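PDB 6XMB: anophensin from Anopheles stephensi, which inhibits activation of the host kallikrein-kinin system, binding coagulation factor XII and high molecular weight kininogen, and weakly inhibits the alternative complement pathway. Local coordinates for the interface of chains A and B. Coordinates in Å, arbitrary orientation; residue numbers count along the deposited sequence, not the author numbering. Chains: chain A/B, Anophensin.

Contacts 1 and 2 lie at opposite ends of one long two-fold interface, with their C-alpha centres about 54 Å apart. Both use the first helix of each copy, 6-49 in chain A and 5-49 in chain B, running antiparallel. Contact 1 sets the start of the chain A helix against the later part of the chain B helix and helix 59-80; contact 2 sets the end of the chain A helix and its following loop against the start of the chain B helix. The two-fold repeats each patch, placing a twin of each at the other end. This crystal dimer may not be the form that acts in saliva.

Contact 1: the interface of chains A and B. Residues chain A 11-12, 15; chain B 36, 41, 45, 65.
An apolar helix-to-helix interface joins the two copies here, with A:Phe15 packed between B:Arg41 and B:Met65 and with A:Leu11 and A:Met12 packed against B:Tyr45; it probably helps to hold one end of the two-fold dimer in the crystal and, through its twin, the other end. The protein belongs to the Aegyptin C-terminal domain family, and the patch sets the early turns of helix 6-49 in chain A against the later turns of helix 5-49 and against helix 59-80 in chain B. Evidence for an insertion comes from the two sides of the A:Phe15 ring. Over one face lies the aliphatic part of B:Arg41, whose CG sits 3.8 Å from the ring centroid, displaced toward the rim, in a CH-pi contact. The CA of the same arginine reaches ring atom CE1 of A:Phe15 at 3.6 Å. With CG anti to the backbone N (chi1 -169°), B:Arg41 lays its methylenes along the ring, and a bend at chi3 then turns the guanidinium plane 85° from the ring plane. The charged group therefore does not stack, and the contact is made by carbon. From the opposite side of the ring plane, near its tip, the terminal methyl CE of B:Met65 comes to 3.7 Å from A:Phe15 CZ. Within chain A, A:Leu11 CG lies in plane at the edge of the phenyl ring and backs it. The phenol of B:Tyr45 points toward chain A and runs past A:Phe15 in the opposite direction. A:Leu11 slants past the phenol ring, its methyl CD2 3.6 Å from CD1 of B:Tyr45, while A:Met12 crosses it at about a right angle, with CG 3.4 Å from the tyrosine CE1. The hydroxyl OH of B:Tyr45 meets carbon at this point, 3.3 Å from A:Met12 CA, and no nitrogen or oxygen of one side is within bonding distance of the other.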
loop_
_atom_site.group_PDB
_atom_site.type_symbol
_atom_site.label_atom_id
_atom_site.label_comp_id
_atom_site.label_asym_id
_atom_site.label_seq_id
_atom_site.Cartn_x
_atom_site.Cartn_y
_atom_site.Cartn_z
ATOM N N LEU A 11 -11.396 11.178 -20.651
ATOM C CA LEU A 11 -10.727 11.631 -19.441
ATOM C C LEU A 11 -11.115 10.768 -18.251
ATOM O O LEU A 11 -10.250 10.371 -17.458
ATOM C CB LEU A 11 -11.074 13.085 -19.180
ATOM C CG LEU A 11 -10.267 13.796 -18.106
ATOM C CD1 LEU A 11 -8.774 13.735 -18.390
ATOM C CD2 LEU A 11 -10.752 15.224 -18.024
ATOM N N MET A 12 -12.412 10.459 -18.120
ATOM C CA MET A 12 -12.886 9.705 -16.970
ATOM C C MET A 12 -12.454 8.252 -17.047
ATOM O O MET A 12 -12.398 7.572 -16.024
ATOM C CB MET A 12 -14.407 9.756 -16.882
ATOM C CG MET A 12 -15.046 11.121 -16.719
ATOM S SD MET A 12 -16.797 10.887 -16.264
ATOM C CE MET A 12 -16.553 9.480 -15.108
ATOM N N PHE A 15 -9.192 8.126 -15.415
ATOM C CA PHE A 15 -9.289 8.195 -13.963
ATOM C C PHE A 15 -9.937 6.956 -13.365
ATOM O O PHE A 15 -9.627 6.611 -12.223
ATOM C CB PHE A 15 -10.008 9.462 -13.540
ATOM C CG PHE A 15 -9.129 10.649 -13.649
ATOM C CD1 PHE A 15 -8.200 10.918 -12.661
ATOM C CD2 PHE A 15 -9.157 11.445 -14.779
ATOM C CE1 PHE A 15 -7.354 11.988 -12.784
ATOM C CE2 PHE A 15 -8.311 12.515 -14.886
ATOM C CZ PHE A 15 -7.412 12.784 -13.885
ATOM N N VAL B 36 -5.116 12.336 -5.356
ATOM C CA VAL B 36 -5.327 12.339 -6.804
ATOM C C VAL B 36 -6.661 13.006 -7.155
ATOM O O VAL B 36 -6.734 13.849 -8.062
ATOM C CB VAL B 36 -5.255 10.898 -7.347
ATOM C CG1 VAL B 36 -5.731 10.830 -8.786
ATOM C CG2 VAL B 36 -3.837 10.320 -7.212
ATOM N N ARG B 41 -7.732 15.071 -10.404
ATOM C CA ARG B 41 -8.961 14.715 -11.112
ATOM C C ARG B 41 -9.912 15.902 -11.220
ATOM O O ARG B 41 -10.251 16.341 -12.322
ATOM C CB ARG B 41 -9.656 13.549 -10.410
ATOM C CG ARG B 41 -10.780 12.950 -11.228
ATOM C CD ARG B 41 -11.457 11.778 -10.493
ATOM N NE ARG B 41 -12.354 12.285 -9.463
ATOM C CZ ARG B 41 -12.720 11.615 -8.380
ATOM N NH1 ARG B 41 -12.257 10.384 -8.168
ATOM N NH2 ARG B 41 -13.547 12.178 -7.502
ATOM N N TYR B 45 -11.169 17.917 -14.657
ATOM C CA TYR B 45 -12.523 17.783 -15.178
ATOM C C TYR B 45 -13.085 19.143 -15.552
ATOM O O TYR B 45 -13.664 19.300 -16.626
ATOM C CB TYR B 45 -13.436 17.081 -14.166
ATOM C CG TYR B 45 -13.360 15.559 -14.151
ATOM C CD1 TYR B 45 -12.982 14.834 -15.282
ATOM C CD2 TYR B 45 -13.692 14.838 -13.006
ATOM C CE1 TYR B 45 -12.935 13.408 -15.269
ATOM C CE2 TYR B 45 -13.640 13.429 -12.985
ATOM C CZ TYR B 45 -13.252 12.730 -14.118
ATOM O OH TYR B 45 -13.193 11.346 -14.088
ATOM N N MET B 65 0.410 11.246 -17.755
ATOM C CA MET B 65 -0.251 11.521 -16.483
ATOM C C MET B 65 -0.347 10.268 -15.613
ATOM O O MET B 65 -0.167 10.340 -14.393
ATOM C CB MET B 65 -1.640 12.120 -16.728
ATOM C CG MET B 65 -2.268 12.707 -15.477
ATOM S SD MET B 65 -4.016 13.113 -15.682
ATOM C CE MET B 65 -4.734 11.524 -16.034
#

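Contact 2: the interface of chains A and B. Residues chain A 48-49, 51-53, 55; chain B 4, 7-8.
A mixed polar and apolar helix-end interface, in which the imidazole of B:His7 meets the backbone of the A:Leu51 to A:Ala55 loop, links the end of helix 6-49 in chain A to the start of helix 5-49 in chain B and probably helps to hold one end of the crystal dimer and, through its twin, the other end. The ring nitrogen NE2 of B:His7 donates to the carbonyl O of A:Pro52 at 3.1 Å. The bond is nearly straight, 174° at the hydrogen, and the acceptor lies in the imidazole plane, although the donor is tilted out of the carbonyl plane. A second loop carbonyl, A:Ala55 O, lies off the ring plane at the CE1 corner, 3.3 Å from CE1 of B:His7. A:Leu51 slants past the CD2 corner of B:His7, CB nearer the ring plane and CD1 farther above it, each 3.7 Å from B:His7 CD2. B:Thr4, just ahead of the helix, turns OG1 between its backbone N and carbonyl carbon (chi1 73°), which brings the hydroxyl toward A:Met49 O, a weak hydrogen bond at 3.4 Å. One turn on from B:Thr4, the methyl CG2 of B:Val8 touches A:Met49 CG at 3.5 Å, adding an apolar contact. By engaging mostly backbone carbonyls, the site probably holds the loop after the first helix against the neighbouring copy.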
loop_
_atom_site.group_PDB
_atom_site.type_symbol
_atom_site.label_atom_id
_atom_site.label_comp_id
_atom_site.label_asym_id
_atom_site.label_seq_id
_atom_site.Cartn_x
_atom_site.Cartn_y
_atom_site.Cartn_z
ATOM N N ALA A 48 0.696 -20.680 22.345
ATOM C CA ALA A 48 0.604 -19.911 23.579
ATOM C C ALA A 48 -0.351 -20.561 24.567
ATOM O O ALA A 48 -0.087 -20.586 25.773
ATOM C CB ALA A 48 0.151 -18.486 23.270
ATOM N N MET A 49 -1.472 -21.084 24.072
ATOM C CA MET A 49 -2.496 -21.614 24.964
ATOM C C MET A 49 -2.091 -22.950 25.556
ATOM O O MET A 49 -2.483 -23.266 26.682
ATOM C CB MET A 49 -3.821 -21.730 24.219
ATOM C CG MET A 49 -4.664 -20.492 24.351
ATOM S SD MET A 49 -6.125 -20.577 23.316
ATOM C CE MET A 49 -6.968 -22.003 24.014
ATOM N N LEU A 51 0.734 -23.987 27.030
ATOM C CA LEU A 51 1.981 -23.636 27.692
ATOM C C LEU A 51 1.766 -23.695 29.195
ATOM O O LEU A 51 0.668 -23.388 29.674
ATOM C CB LEU A 51 2.461 -22.231 27.299
ATOM C CG LEU A 51 3.437 -22.003 26.141
ATOM C CD1 LEU A 51 3.778 -20.520 26.060
ATOM C CD2 LEU A 51 4.701 -22.814 26.291
ATOM N N PRO A 52 2.792 -24.059 29.960
ATOM C CA PRO A 52 2.647 -24.086 31.420
ATOM C C PRO A 52 2.391 -22.699 31.991
ATOM O O PRO A 52 2.918 -21.695 31.506
ATOM C CB PRO A 52 3.994 -24.644 31.901
ATOM C CG PRO A 52 4.952 -24.371 30.782
ATOM C CD PRO A 52 4.132 -24.488 29.526
ATOM N N ARG A 53 1.551 -22.658 33.032
ATOM C CA ARG A 53 1.295 -21.406 33.735
ATOM C C ARG A 53 2.596 -20.697 34.084
ATOM O O ARG A 53 2.660 -19.463 34.066
ATOM C CB ARG A 53 0.469 -21.668 35.002
ATOM N N ALA A 55 5.616 -20.207 32.541
ATOM C CA ALA A 55 6.506 -20.038 31.403
ATOM C C ALA A 55 6.702 -18.550 31.157
ATOM O O ALA A 55 5.755 -17.768 31.264
ATOM C CB ALA A 55 5.954 -20.713 30.142
ATOM N N THR B 4 -4.202 -20.228 31.086
ATOM C CA THR B 4 -3.033 -19.422 30.723
ATOM C C THR B 4 -3.491 -18.244 29.861
ATOM O O THR B 4 -3.086 -18.073 28.711
ATOM C CB THR B 4 -1.963 -20.227 29.988
ATOM O OG1 THR B 4 -2.409 -20.518 28.653
ATOM C CG2 THR B 4 -1.653 -21.526 30.741
ATOM N N HIS B 7 -0.192 -15.576 28.621
ATOM C CA HIS B 7 0.597 -15.623 27.394
ATOM C C HIS B 7 -0.223 -15.211 26.177
ATOM O O HIS B 7 0.325 -14.632 25.236
ATOM C CB HIS B 7 1.167 -17.022 27.179
ATOM C CG HIS B 7 1.691 -17.663 28.427
ATOM N ND1 HIS B 7 2.189 -16.935 29.486
ATOM C CD2 HIS B 7 1.779 -18.966 28.790
ATOM C CE1 HIS B 7 2.565 -17.763 30.447
ATOM N NE2 HIS B 7 2.328 -19.001 30.048
ATOM N N VAL B 8 -1.525 -15.496 26.174
ATOM C CA VAL B 8 -2.351 -15.165 25.018
ATOM C C VAL B 8 -2.538 -13.659 24.908
ATOM O O VAL B 8 -2.352 -13.074 23.835
ATOM C CB VAL B 8 -3.705 -15.883 25.096
ATOM C CG1 VAL B 8 -4.448 -15.706 23.778
ATOM C CG2 VAL B 8 -3.508 -17.353 25.439
#